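Long-range contacts in succinoglycan biosynthesis protein (Bacillus cereus ATCC 14579, PDB 3B55), which binds calcium and, as a member of the erythromycin esterase family, is probably a hydrolase-like enzyme whose own substrate remains unestablished: residues T56-S61 / M93-V98; H88-M93 / V431-V436; K211-F216 / T266-T271; H283-Y288 / G325-E330; T396-Q401 / I421-A426. The protein carries 1 engineered substitution. One frame throughout, in Å; residues are numbered along the deposited sequence.

Contact 1 of 5, residues T56-S61 / M93-V98; sequences TNPTAS and MKHRIV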
# COMPACT_ATOMS: atom_id res chain seq x y z
N THR A 56 -3.72 -4.29 -20.68
CA THR A 56 -3.85 -3.84 -19.29
C THR A 56 -5.24 -4.31 -18.82
O THR A 56 -5.69 -3.99 -17.72
CB THR A 56 -3.76 -2.28 -19.15
OG1 THR A 56 -4.74 -1.65 -19.98
CG2 THR A 56 -2.39 -1.78 -19.54
N ASN A 57 -5.91 -5.08 -19.68
CA ASN A 57 -7.24 -5.62 -19.40
C ASN A 57 -7.11 -6.73 -18.35
O ASN A 57 -6.39 -7.71 -18.55
CB ASN A 57 -7.86 -6.19 -20.68
CG ASN A 57 -9.34 -6.51 -20.52
OD1 ASN A 57 -9.76 -7.07 -19.52
ND2 ASN A 57 -10.13 -6.14 -21.52
N PRO A 58 -7.82 -6.60 -17.22
CA PRO A 58 -7.77 -7.61 -16.16
C PRO A 58 -8.21 -9.02 -16.53
O PRO A 58 -7.70 -9.99 -15.97
CB PRO A 58 -8.65 -7.00 -15.06
CG PRO A 58 -8.47 -5.52 -15.28
CD PRO A 58 -8.58 -5.42 -16.78
N THR A 59 -9.14 -9.14 -17.48
CA THR A 59 -9.65 -10.45 -17.88
C THR A 59 -8.87 -11.12 -19.00
O THR A 59 -9.19 -12.24 -19.40
CB THR A 59 -11.12 -10.37 -18.33
OG1 THR A 59 -11.22 -9.57 -19.51
CG2 THR A 59 -11.98 -9.75 -17.23
N ALA A 60 -7.85 -10.45 -19.52
CA ALA A 60 -7.05 -11.03 -20.59
C ALA A 60 -6.14 -12.11 -20.02
O ALA A 60 -5.87 -12.14 -18.81
CB ALA A 60 -6.22 -9.95 -21.27
N SER A 61 -5.69 -13.01 -20.88
CA SER A 61 -4.80 -14.10 -20.49
C SER A 61 -3.63 -13.57 -19.65
O SER A 61 -3.15 -12.46 -19.88
CB SER A 61 -4.26 -14.79 -21.75
OG SER A 61 -3.07 -15.51 -21.48
N MSE A 93 -3.54 -2.85 -14.45
CA MSE A 93 -2.32 -3.62 -14.65
C MSE A 93 -1.88 -4.24 -13.32
O MSE A 93 -1.33 -5.34 -13.28
CB MSE A 93 -1.20 -2.73 -15.18
CG MSE A 93 0.05 -3.48 -15.57
SE MSE A 93 -0.26 -4.83 -16.94
CE MSE A 93 -0.23 -3.72 -18.50
N LYS A 94 -2.14 -3.53 -12.22
CA LYS A 94 -1.77 -4.04 -10.90
C LYS A 94 -2.73 -5.17 -10.53
O LYS A 94 -2.37 -6.10 -9.81
CB LYS A 94 -1.84 -2.92 -9.86
CG LYS A 94 -0.60 -2.04 -9.85
CD LYS A 94 -0.66 -1.02 -8.72
CE LYS A 94 -0.81 -1.70 -7.36
NZ LYS A 94 -0.90 -0.68 -6.28
N HIS A 95 -3.95 -5.07 -11.04
CA HIS A 95 -4.98 -6.07 -10.80
C HIS A 95 -4.51 -7.37 -11.47
O HIS A 95 -4.56 -8.45 -10.87
CB HIS A 95 -6.30 -5.58 -11.40
CG HIS A 95 -7.45 -6.53 -11.26
ND1 HIS A 95 -8.75 -6.17 -11.56
CD2 HIS A 95 -7.50 -7.83 -10.90
CE1 HIS A 95 -9.54 -7.21 -11.39
NE2 HIS A 95 -8.81 -8.24 -10.99
N ARG A 96 -4.03 -7.26 -12.70
CA ARG A 96 -3.55 -8.42 -13.44
C ARG A 96 -2.40 -9.13 -12.73
O ARG A 96 -2.32 -10.36 -12.72
CB ARG A 96 -3.08 -8.01 -14.83
CG ARG A 96 -4.14 -7.34 -15.71
CD ARG A 96 -3.64 -7.31 -17.14
NE ARG A 96 -3.40 -8.67 -17.61
CZ ARG A 96 -2.36 -9.03 -18.35
NH1 ARG A 96 -1.46 -8.13 -18.72
NH2 ARG A 96 -2.22 -10.30 -18.71
N ILE A 97 -1.50 -8.35 -12.14
CA ILE A 97 -0.35 -8.89 -11.43
C ILE A 97 -0.78 -9.64 -10.18
O ILE A 97 -0.30 -10.74 -9.90
CB ILE A 97 0.64 -7.77 -11.05
CG1 ILE A 97 1.13 -7.08 -12.33
CG2 ILE A 97 1.81 -8.35 -10.27
CD1 ILE A 97 1.99 -5.87 -12.10
N VAL A 98 -1.69 -9.04 -9.41
CA VAL A 98 -2.19 -9.70 -8.21
C VAL A 98 -2.73 -11.06 -8.64
O VAL A 98 -2.42 -12.08 -8.04
CB VAL A 98 -3.33 -8.89 -7.56
CG1 VAL A 98 -3.91 -9.65 -6.38
CG2 VAL A 98 -2.79 -7.54 -7.10

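Contact 2 of 5, residues H88-M93 / V431-V436; sequences HEVFTM and VQIQKV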
# COMPACT_ATOMS: atom_id res chain seq x y z
N HIS A 88 -6.31 4.79 -14.57
CA HIS A 88 -7.04 3.57 -14.87
C HIS A 88 -6.15 2.37 -15.21
O HIS A 88 -6.28 1.30 -14.60
CB HIS A 88 -8.01 3.84 -16.02
CG HIS A 88 -8.78 2.64 -16.48
ND1 HIS A 88 -8.50 2.00 -17.67
CD2 HIS A 88 -9.81 1.97 -15.93
CE1 HIS A 88 -9.34 0.98 -17.83
NE2 HIS A 88 -10.15 0.95 -16.78
N GLU A 89 -5.26 2.55 -16.18
CA GLU A 89 -4.37 1.48 -16.63
C GLU A 89 -3.43 1.02 -15.53
O GLU A 89 -3.05 -0.16 -15.49
CB GLU A 89 -3.54 1.94 -17.84
CG GLU A 89 -4.35 2.30 -19.08
CD GLU A 89 -5.17 3.58 -18.92
OE1 GLU A 89 -4.92 4.37 -17.98
OE2 GLU A 89 -6.05 3.82 -19.78
N VAL A 90 -3.04 1.93 -14.65
CA VAL A 90 -2.14 1.55 -13.58
C VAL A 90 -2.88 0.60 -12.64
O VAL A 90 -2.33 -0.43 -12.25
CB VAL A 90 -1.65 2.78 -12.79
CG1 VAL A 90 -0.80 2.32 -11.63
CG2 VAL A 90 -0.84 3.68 -13.71
N PHE A 91 -4.11 0.95 -12.30
CA PHE A 91 -4.91 0.08 -11.43
C PHE A 91 -5.15 -1.28 -12.07
O PHE A 91 -4.89 -2.31 -11.45
CB PHE A 91 -6.28 0.70 -11.12
CG PHE A 91 -6.24 1.82 -10.11
CD1 PHE A 91 -5.35 1.78 -9.03
CD2 PHE A 91 -7.12 2.89 -10.21
CE1 PHE A 91 -5.34 2.79 -8.07
CE2 PHE A 91 -7.13 3.91 -9.25
CZ PHE A 91 -6.24 3.86 -8.18
N THR A 92 -5.63 -1.31 -13.31
CA THR A 92 -5.92 -2.58 -13.96
C THR A 92 -4.69 -3.46 -14.17
O THR A 92 -4.78 -4.68 -14.07
CB THR A 92 -6.62 -2.40 -15.33
OG1 THR A 92 -5.77 -1.68 -16.22
CG2 THR A 92 -7.96 -1.68 -15.15
N MSE A 93 -3.54 -2.85 -14.45
CA MSE A 93 -2.32 -3.62 -14.65
C MSE A 93 -1.88 -4.24 -13.32
O MSE A 93 -1.33 -5.34 -13.28
CB MSE A 93 -1.20 -2.73 -15.18
CG MSE A 93 0.05 -3.48 -15.57
SE MSE A 93 -0.26 -4.83 -16.94
CE MSE A 93 -0.23 -3.72 -18.50
N VAL A 431 7.45 -1.74 -14.21
CA VAL A 431 6.40 -1.95 -15.19
C VAL A 431 6.07 -0.59 -15.78
O VAL A 431 5.58 0.30 -15.08
CB VAL A 431 5.15 -2.55 -14.53
CG1 VAL A 431 4.01 -2.61 -15.53
CG2 VAL A 431 5.47 -3.94 -13.99
N GLN A 432 6.35 -0.42 -17.07
CA GLN A 432 6.09 0.84 -17.76
C GLN A 432 4.80 0.79 -18.57
O GLN A 432 4.55 -0.17 -19.30
CB GLN A 432 7.26 1.18 -18.69
CG GLN A 432 7.09 2.48 -19.49
CD GLN A 432 7.37 3.73 -18.66
OE1 GLN A 432 7.09 4.85 -19.09
NE2 GLN A 432 7.93 3.55 -17.47
N ILE A 433 3.98 1.82 -18.43
CA ILE A 433 2.72 1.94 -19.16
C ILE A 433 2.83 3.29 -19.87
O ILE A 433 2.76 4.35 -19.24
CB ILE A 433 1.52 1.91 -18.18
CG1 ILE A 433 1.60 0.65 -17.33
CG2 ILE A 433 0.20 1.91 -18.96
CD1 ILE A 433 0.53 0.56 -16.28
N GLN A 434 3.02 3.24 -21.18
CA GLN A 434 3.22 4.45 -21.97
C GLN A 434 2.06 5.44 -22.04
O GLN A 434 2.29 6.64 -22.17
CB GLN A 434 3.69 4.06 -23.38
CG GLN A 434 4.86 3.07 -23.36
CD GLN A 434 6.16 3.67 -22.84
OE1 GLN A 434 6.17 4.42 -21.87
NE2 GLN A 434 7.28 3.32 -23.48
N LYS A 435 0.82 4.97 -21.97
CA LYS A 435 -0.30 5.91 -21.98
C LYS A 435 -1.39 5.55 -20.98
O LYS A 435 -1.95 4.46 -21.00
CB LYS A 435 -0.93 6.05 -23.38
CG LYS A 435 -1.92 7.21 -23.41
CD LYS A 435 -2.77 7.30 -24.68
CE LYS A 435 -2.09 8.14 -25.76
NZ LYS A 435 -1.51 9.38 -25.19
N VAL A 436 -1.68 6.49 -20.09
CA VAL A 436 -2.71 6.27 -19.09
C VAL A 436 -3.86 7.25 -19.27
O VAL A 436 -3.73 8.27 -19.95
CB VAL A 436 -2.16 6.44 -17.66
CG1 VAL A 436 -0.98 5.49 -17.44
CG2 VAL A 436 -1.76 7.89 -17.42

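Contact 3 of 5, residues K211-F216 / T266-T271; sequences KDMNTF and TTMLAT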
# COMPACT_ATOMS: atom_id res chain seq x y z
N LYS A 211 -12.08 8.72 15.57
CA LYS A 211 -12.89 8.60 14.36
C LYS A 211 -12.23 9.26 13.15
O LYS A 211 -12.59 8.99 12.01
CB LYS A 211 -14.31 9.15 14.58
CG LYS A 211 -14.47 10.53 15.20
CD LYS A 211 -15.97 10.81 15.36
CE LYS A 211 -16.29 11.91 16.37
NZ LYS A 211 -15.97 13.27 15.89
N ASP A 212 -11.25 10.13 13.41
CA ASP A 212 -10.49 10.80 12.36
C ASP A 212 -9.37 11.64 12.96
O ASP A 212 -9.49 12.16 14.07
CB ASP A 212 -11.41 11.65 11.45
CG ASP A 212 -12.11 12.77 12.19
OD1 ASP A 212 -11.44 13.73 12.61
OD2 ASP A 212 -13.35 12.70 12.33
N MSE A 213 -8.26 11.75 12.23
CA MSE A 213 -7.08 12.48 12.68
C MSE A 213 -7.35 13.88 13.22
O MSE A 213 -6.72 14.30 14.19
CB MSE A 213 -6.05 12.56 11.55
CG MSE A 213 -5.58 11.22 11.05
SE MSE A 213 -4.10 11.39 9.83
CE MSE A 213 -5.04 12.25 8.38
N ASN A 214 -8.27 14.60 12.59
CA ASN A 214 -8.58 15.95 13.02
C ASN A 214 -9.12 16.01 14.44
O ASN A 214 -8.77 16.91 15.18
CB ASN A 214 -9.57 16.58 12.04
CG ASN A 214 -9.00 16.67 10.63
OD1 ASN A 214 -9.73 16.92 9.67
ND2 ASN A 214 -7.69 16.48 10.51
N THR A 215 -9.96 15.06 14.81
CA THR A 215 -10.52 15.06 16.15
C THR A 215 -9.42 14.86 17.19
O THR A 215 -9.36 15.58 18.19
CB THR A 215 -11.55 13.93 16.34
OG1 THR A 215 -12.46 13.91 15.24
CG2 THR A 215 -12.33 14.15 17.63
N PHE A 216 -8.54 13.90 16.94
CA PHE A 216 -7.46 13.61 17.87
C PHE A 216 -6.37 14.67 17.98
O PHE A 216 -5.96 15.03 19.09
CB PHE A 216 -6.80 12.27 17.52
CG PHE A 216 -6.00 11.69 18.65
CD1 PHE A 216 -6.59 10.81 19.55
CD2 PHE A 216 -4.68 12.06 18.84
CE1 PHE A 216 -5.88 10.30 20.62
CE2 PHE A 216 -3.95 11.57 19.92
CZ PHE A 216 -4.55 10.68 20.81
N THR A 266 -2.88 6.60 18.09
CA THR A 266 -2.68 7.57 19.16
C THR A 266 -1.25 8.09 19.26
O THR A 266 -1.04 9.30 19.46
CB THR A 266 -3.09 6.99 20.53
OG1 THR A 266 -2.32 5.82 20.82
CG2 THR A 266 -4.57 6.62 20.53
N THR A 267 -0.27 7.20 19.15
CA THR A 267 1.13 7.59 19.24
C THR A 267 1.55 8.51 18.09
O THR A 267 2.22 9.53 18.31
CB THR A 267 2.05 6.35 19.27
OG1 THR A 267 1.88 5.66 20.52
CG2 THR A 267 3.50 6.76 19.11
N MSE A 268 1.17 8.15 16.88
CA MSE A 268 1.51 8.96 15.71
C MSE A 268 0.98 10.39 15.82
O MSE A 268 1.66 11.34 15.44
CB MSE A 268 0.94 8.33 14.44
CG MSE A 268 0.79 9.33 13.29
SE MSE A 268 0.09 8.61 11.62
CE MSE A 268 -1.79 8.49 12.09
N LEU A 269 -0.23 10.53 16.34
CA LEU A 269 -0.85 11.85 16.46
C LEU A 269 -0.59 12.58 17.77
O LEU A 269 -1.12 13.67 17.99
CB LEU A 269 -2.35 11.73 16.20
CG LEU A 269 -2.61 11.53 14.71
CD1 LEU A 269 -4.04 11.09 14.48
CD2 LEU A 269 -2.32 12.83 13.98
N ALA A 270 0.22 11.97 18.63
CA ALA A 270 0.57 12.56 19.91
C ALA A 270 1.98 13.12 19.78
O ALA A 270 2.61 13.50 20.77
CB ALA A 270 0.54 11.51 21.00
N THR A 271 2.47 13.17 18.55
CA THR A 271 3.80 13.68 18.27
C THR A 271 3.94 15.14 18.67
O THR A 271 3.10 15.98 18.34
CB THR A 271 4.12 13.54 16.78
OG1 THR A 271 4.21 12.16 16.45
CG2 THR A 271 5.44 14.23 16.45

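Contact 4 of 5, residues H283-Y288 / G325-E330; sequences HDIAMY and GQHLAE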
# COMPACT_ATOMS: atom_id res chain seq x y z
N HIS A 283 4.08 7.29 10.81
CA HIS A 283 3.04 6.84 9.90
C HIS A 283 3.49 5.61 9.13
O HIS A 283 2.83 4.58 9.17
CB HIS A 283 2.65 7.93 8.89
CG HIS A 283 1.56 7.51 7.95
ND1 HIS A 283 1.62 7.73 6.59
CD2 HIS A 283 0.39 6.85 8.16
CE1 HIS A 283 0.55 7.23 6.01
NE2 HIS A 283 -0.22 6.69 6.94
N ASP A 284 4.63 5.70 8.45
CA ASP A 284 5.08 4.56 7.67
C ASP A 284 5.70 3.44 8.49
O ASP A 284 5.84 2.32 8.01
CB ASP A 284 6.03 5.00 6.56
CG ASP A 284 5.28 5.28 5.25
OD1 ASP A 284 4.12 5.76 5.32
OD2 ASP A 284 5.83 5.03 4.15
N ILE A 285 6.08 3.73 9.73
CA ILE A 285 6.61 2.67 10.58
C ILE A 285 5.39 1.76 10.82
O ILE A 285 5.48 0.55 10.69
CB ILE A 285 7.15 3.23 11.91
CG1 ILE A 285 8.59 3.72 11.70
CG2 ILE A 285 7.07 2.18 13.01
CD1 ILE A 285 9.28 4.20 12.96
N ALA A 286 4.25 2.37 11.13
CA ALA A 286 3.02 1.64 11.38
C ALA A 286 2.57 0.82 10.16
O ALA A 286 2.22 -0.35 10.29
CB ALA A 286 1.90 2.61 11.79
N MSE A 287 2.56 1.44 8.98
CA MSE A 287 2.15 0.73 7.76
C MSE A 287 3.06 -0.47 7.55
O MSE A 287 2.62 -1.54 7.13
CB MSE A 287 2.22 1.64 6.53
CG MSE A 287 1.30 2.86 6.60
SE MSE A 287 0.46 3.29 4.89
CE MSE A 287 1.98 4.08 3.99
N TYR A 288 4.35 -0.27 7.83
CA TYR A 288 5.37 -1.31 7.70
C TYR A 288 5.04 -2.45 8.64
O TYR A 288 5.06 -3.62 8.24
CB TYR A 288 6.75 -0.73 8.07
CG TYR A 288 7.72 -1.72 8.68
CD1 TYR A 288 8.20 -2.80 7.94
CD2 TYR A 288 8.18 -1.56 9.98
CE1 TYR A 288 9.11 -3.70 8.48
CE2 TYR A 288 9.11 -2.46 10.54
CZ TYR A 288 9.57 -3.53 9.78
OH TYR A 288 10.47 -4.42 10.31
N GLY A 325 8.60 1.02 2.66
CA GLY A 325 9.45 0.19 1.82
C GLY A 325 10.88 0.05 2.30
O GLY A 325 11.52 -0.96 2.02
N GLN A 326 11.40 1.05 3.00
CA GLN A 326 12.76 0.95 3.50
C GLN A 326 12.82 0.02 4.71
O GLN A 326 13.80 -0.71 4.89
CB GLN A 326 13.30 2.33 3.89
CG GLN A 326 13.54 3.24 2.70
CD GLN A 326 13.79 4.66 3.12
OE1 GLN A 326 14.93 5.10 3.22
NE2 GLN A 326 12.71 5.39 3.39
N HIS A 327 11.78 0.06 5.53
CA HIS A 327 11.71 -0.79 6.72
C HIS A 327 11.55 -2.23 6.25
O HIS A 327 12.15 -3.14 6.81
CB HIS A 327 10.52 -0.42 7.60
CG HIS A 327 10.46 1.03 7.98
ND1 HIS A 327 11.50 1.67 8.63
CD2 HIS A 327 9.48 1.95 7.84
CE1 HIS A 327 11.15 2.92 8.89
NE2 HIS A 327 9.93 3.11 8.42
N LEU A 328 10.72 -2.42 5.24
CA LEU A 328 10.49 -3.76 4.70
C LEU A 328 11.76 -4.36 4.11
O LEU A 328 12.13 -5.48 4.45
CB LEU A 328 9.38 -3.72 3.65
CG LEU A 328 7.97 -3.52 4.20
CD1 LEU A 328 7.01 -3.18 3.06
CD2 LEU A 328 7.52 -4.77 4.94
N ALA A 329 12.43 -3.63 3.22
CA ALA A 329 13.67 -4.13 2.62
C ALA A 329 14.70 -4.42 3.72
O ALA A 329 15.39 -5.44 3.68
CB ALA A 329 14.24 -3.11 1.65
N GLU A 330 14.77 -3.52 4.68
CA GLU A 330 15.69 -3.62 5.81
C GLU A 330 15.45 -4.86 6.66
O GLU A 330 16.38 -5.48 7.18
CB GLU A 330 15.59 -2.34 6.65
CG GLU A 330 16.36 -2.34 7.96
CD GLU A 330 16.45 -0.95 8.57
OE1 GLU A 330 15.45 -0.19 8.47
OE2 GLU A 330 17.51 -0.61 9.14
O HOH W 1 13.05 -2.53 9.44

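Contact 5 of 5, residues T396-Q401 / I421-A426; sequences TWLNEQ and ISLGKA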
# COMPACT_ATOMS: atom_id res chain seq x y z
N THR A 396 24.68 1.45 -14.52
CA THR A 396 25.23 2.62 -13.84
C THR A 396 24.21 3.74 -13.77
O THR A 396 24.04 4.38 -12.74
CB THR A 396 26.47 3.15 -14.59
OG1 THR A 396 27.44 2.10 -14.74
CG2 THR A 396 27.10 4.32 -13.83
N TRP A 397 23.53 3.97 -14.89
CA TRP A 397 22.51 5.00 -15.00
C TRP A 397 21.35 4.73 -14.02
O TRP A 397 20.80 5.66 -13.44
CB TRP A 397 22.01 5.04 -16.44
CG TRP A 397 20.74 5.78 -16.66
CD1 TRP A 397 20.57 7.14 -16.72
CD2 TRP A 397 19.45 5.20 -16.88
NE1 TRP A 397 19.25 7.43 -16.97
CE2 TRP A 397 18.54 6.26 -17.07
CE3 TRP A 397 18.98 3.88 -16.93
CZ2 TRP A 397 17.18 6.05 -17.32
CZ3 TRP A 397 17.62 3.67 -17.18
CH2 TRP A 397 16.74 4.75 -17.36
N LEU A 398 21.00 3.46 -13.85
CA LEU A 398 19.92 3.08 -12.95
C LEU A 398 20.29 3.30 -11.48
O LEU A 398 19.42 3.38 -10.61
CB LEU A 398 19.53 1.61 -13.14
CG LEU A 398 18.64 1.24 -14.34
CD1 LEU A 398 18.46 -0.27 -14.39
CD2 LEU A 398 17.29 1.94 -14.21
N ASN A 399 21.59 3.40 -11.20
CA ASN A 399 22.04 3.61 -9.83
C ASN A 399 22.38 5.05 -9.51
O ASN A 399 22.96 5.35 -8.47
CB ASN A 399 23.22 2.70 -9.50
CG ASN A 399 22.78 1.33 -9.01
OD1 ASN A 399 22.29 0.51 -9.79
ND2 ASN A 399 22.95 1.09 -7.72
N GLU A 400 22.02 5.95 -10.42
CA GLU A 400 22.27 7.36 -10.23
C GLU A 400 20.93 8.05 -10.02
O GLU A 400 19.89 7.54 -10.45
CB GLU A 400 22.97 7.95 -11.45
CG GLU A 400 24.43 7.56 -11.58
CD GLU A 400 25.00 7.93 -12.93
OE1 GLU A 400 24.28 8.59 -13.71
OE2 GLU A 400 26.16 7.57 -13.20
N GLN A 401 20.95 9.21 -9.37
CA GLN A 401 19.73 9.96 -9.12
C GLN A 401 19.27 10.72 -10.36
O GLN A 401 20.03 11.50 -10.94
CB GLN A 401 19.96 10.96 -7.98
CG GLN A 401 20.03 10.33 -6.60
CD GLN A 401 18.93 10.85 -5.69
OE1 GLN A 401 18.01 10.12 -5.33
NE2 GLN A 401 19.03 12.12 -5.32
N ILE A 421 15.48 10.24 -7.87
CA ILE A 421 15.47 8.89 -7.35
C ILE A 421 16.42 8.02 -8.15
O ILE A 421 16.71 8.33 -9.30
CB ILE A 421 14.03 8.28 -7.45
CG1 ILE A 421 13.96 6.95 -6.68
CG2 ILE A 421 13.67 8.00 -8.92
CD1 ILE A 421 12.60 6.30 -6.77
N SER A 422 16.90 6.95 -7.53
CA SER A 422 17.78 5.98 -8.18
C SER A 422 16.85 4.80 -8.44
O SER A 422 16.55 4.02 -7.53
CB SER A 422 18.91 5.57 -7.24
OG SER A 422 19.65 6.71 -6.87
N LEU A 423 16.38 4.68 -9.67
CA LEU A 423 15.45 3.63 -10.02
C LEU A 423 15.93 2.23 -9.67
O LEU A 423 15.16 1.43 -9.14
CB LEU A 423 15.11 3.70 -11.51
CG LEU A 423 13.77 3.07 -11.88
CD1 LEU A 423 12.64 3.79 -11.13
CD2 LEU A 423 13.57 3.17 -13.38
N GLY A 424 17.19 1.94 -9.96
CA GLY A 424 17.75 0.63 -9.66
C GLY A 424 17.78 0.32 -8.17
O GLY A 424 17.75 -0.84 -7.79
N LYS A 425 17.85 1.35 -7.33
CA LYS A 425 17.88 1.12 -5.89
C LYS A 425 16.48 1.06 -5.29
O LYS A 425 16.23 0.32 -4.34
CB LYS A 425 18.70 2.20 -5.20
CG LYS A 425 20.14 2.27 -5.68
CD LYS A 425 20.99 3.23 -4.86
CE LYS A 425 22.38 3.36 -5.47
NZ LYS A 425 23.38 4.00 -4.56
N ALA A 426 15.56 1.82 -5.86
CA ALA A 426 14.19 1.86 -5.37
C ALA A 426 13.37 0.61 -5.73
O ALA A 426 12.59 0.13 -4.90
CB ALA A 426 13.49 3.09 -5.91

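Contact 1 of 5, residues T56-S61 / M93-V98
Asn57 OD1 is gripped by two donors, both from Thr59. The backbone Thr59 N approaches OD1 at 3.0 Å in the carbonyl plane, on a lone pair, which makes an Asx turn. The hydroxyl Thr59 OG1 donates to the same Asn57 OD1 at 2.9 Å from above that plane. Together they brace the type I turn from Asn57 to Ala60, which Ala60 N to Asn57 O closes, and Pro58 lies against helix 88-104. With CG anti to the backbone N (chi1 179°), His95 reaches toward the loop and takes Pro58 CB on one ring face, offset toward the rim, a CH-pi contact 3.9 Å from the ring centroid. Next to it, the Arg96 chain runs along the turn, with Arg96 CD 3.1 Å from Asn57 O, then bends at chi3 (60°). The bend brings Arg96 NH2 to 2.6 Å from Ser61 O, close to the guanidinium plane; the same NH2 has a salt bridge to Asp64. The loop that follows strand 51-53 is thus laid across helix 88-104. Thr56 and Met93 both touch Gln382 of strand 382-386, while Ile97 and Val98 turn to Leu80 of strand 77-82.

Contact 2 of 5, residues H88-M93 / V431-V436
Helix 88-104, the crossover helix that links parallel strands 77-82 and 109-112 of the mixed sheet, here lays its first turns against strand 429-433; the axes of 88-93 and 431-433 come within 9.8 Å at 144°, closer to antiparallel than to perpendicular. Ile433 is the wedge. Its CD1 lies 3.7 Å from Glu89 O and 3.9 Å from Met93 CB, the Ile433 and Met93 side chains sliding past each other in opposite directions, while Ile433 CG2 packs on Glu89 CB. One turn along the helix from Glu89, Met93 CG crosses Val431 CG1 obliquely at 4.1 Å. After the corner at Gln434 the chain comes back to the helix: Val90 CG2 and Val436 CG1 lie side by side, pointing the same way, at 4.1 Å. Glu89 is the polar member. With CG beside its backbone N and a bend at chi2 (69°), its carboxylate folds over the backbone of Val436, putting Glu89 OE1 3.1 Å from Val436 CA, and OE1 then accepts a hydrogen bond from Ser437 N. The side chain of Val90 is about 8 Å from that of the calcium ligand His85, which just precedes the helix in sequence. Strand 429-433 runs between strands 382-386 and 336-344; Val90 also touches Thr341 of the latter, and Phe91 and Thr92 face Glu145 of helix 144-158.

Contact 3 of 5, residues K211-F216 / T266-T271
Two helix ends meet, the start of helix 213-217 and the last turn of helix 250-268, with CA atoms no nearer than 7.0 Å, between Phe216 and Leu269, so side chains bridge the gap, partly onto backbone carbonyls. Asp212 is the N-cap. Its OD1 takes Thr215 N at 3.0 Å and Thr215 OG1 as well, both from above the carboxylate plane. Phe216 throws its ring across, CG anti to the backbone N (chi1 -162°). Ring atom Phe216 CD2 is 3.5 Å from Leu269 CB, and at the far end Phe216 CE1 meets Thr266 CG2 at 3.9 Å. Leu269 O lies in the ring plane, at its edge. Met213 completes the set: its side chain crosses that of Leu269 at about a right angle, Met213 CG 3.8 Å from Leu269 CD1, and its SE passes 4.3 Å from Met268 CE. Beyond the helix end, Thr271 OG1 donates to Met268 O at 2.9 Å, and the same hydroxyl is bonded to Lys282 NZ. This is plain packing within the helical part of the chain: Phe216 also leans on Tyr227 and Thr266 on Val228, both of helix 221-240, while Met268 reaches His283 on helix 278-298.

Contact 4 of 5, residues H283-Y288 / G325-E330
Tyr288 has one ring face overlapped by His327 CB, which stands over the ring centre at 3.3 Å from the centroid and 15° off the normal, a close CH-pi contact. The imidazole itself continues past the phenol obliquely, the two planes at 42°. At the Tyr288 edge, Leu328 CD2 lies 3.7 Å from Tyr288 CD1. The His327 ring runs on between backbone and branch: its CD2 is 3.7 Å from Asp284 O, and its NE2 is 3.6 Å from Ile285 CG1. Helix 278-298 thereby packs on helix 324-332, the connecting helix of the beta-alpha-beta crossover from strand 301-306 to the parallel strand 336-344; the directions of segments 283-288 and 325-330 differ by 46°. Asp284 OD2 is held by Ala324 N and His309 ND1, and its side chain is about 8 Å from the calcium ion. A water donates to His327 O at 2.8 Å and bonds weakly to Tyr288 OH and Glu330 OE1.

Contact 5 of 5, residues T396-Q401 / I421-A426
The two segments flank the small antiparallel sheet of strands 402-405 and 418-421, closing it where one strand begins and the other ends. The central bond runs from Gly424 N to Leu398 O, 2.7 Å long with an N-H...O angle of 149°, its donor above the carbonyl plane; a side chain on Gly424 would run into Leu398 O, and its absence lets the two CA atoms close to 4.6 Å. Further along both chains, two CA-H...O contacts carry the pairing on, Ser422 CA to Glu400 O at 3.5 Å and Gln401 CA to Ile421 O at 3.4 Å. Beside the bond, Leu398 CD2 packs obliquely on Leu423 CB at 3.9 Å. The extended Lys425 chain crosses Asn399 at about a right angle. Further out, Tyr371 OH is hydrogen-bonded to both Ile421 O and Leu423 N, just at the start of helix 423-426, and Glu400 OE1 is bonded to Tyr37 OH. At the N-cap residue, Ser422 O accepts from Lys425 N at 3.0 Å and from Ala426 N at 2.9 Å.

Contacts 1 and 2 share Met93 and helix 88-104; their centres are about 10 Å apart and their segments alternate along the chain, so one helix receives both the early loop and the late strand 429-433. Contacts 3, 4 and 5 follow in series within the sequence span that contact 2 brackets. Contact 3 lies across the chain's centre from contacts 1 and 2, their centres about 37 and 35 Å away, in the helical part, and touches contact 4 where Met268 meets His283. Contact 4, nearest the centre of the chain, lies close to the calcium ion. Contact 5 is peripheral, but its helix 423-426 leads directly into strand 429-433, in one sheet with early strands 51-53 and 77-82.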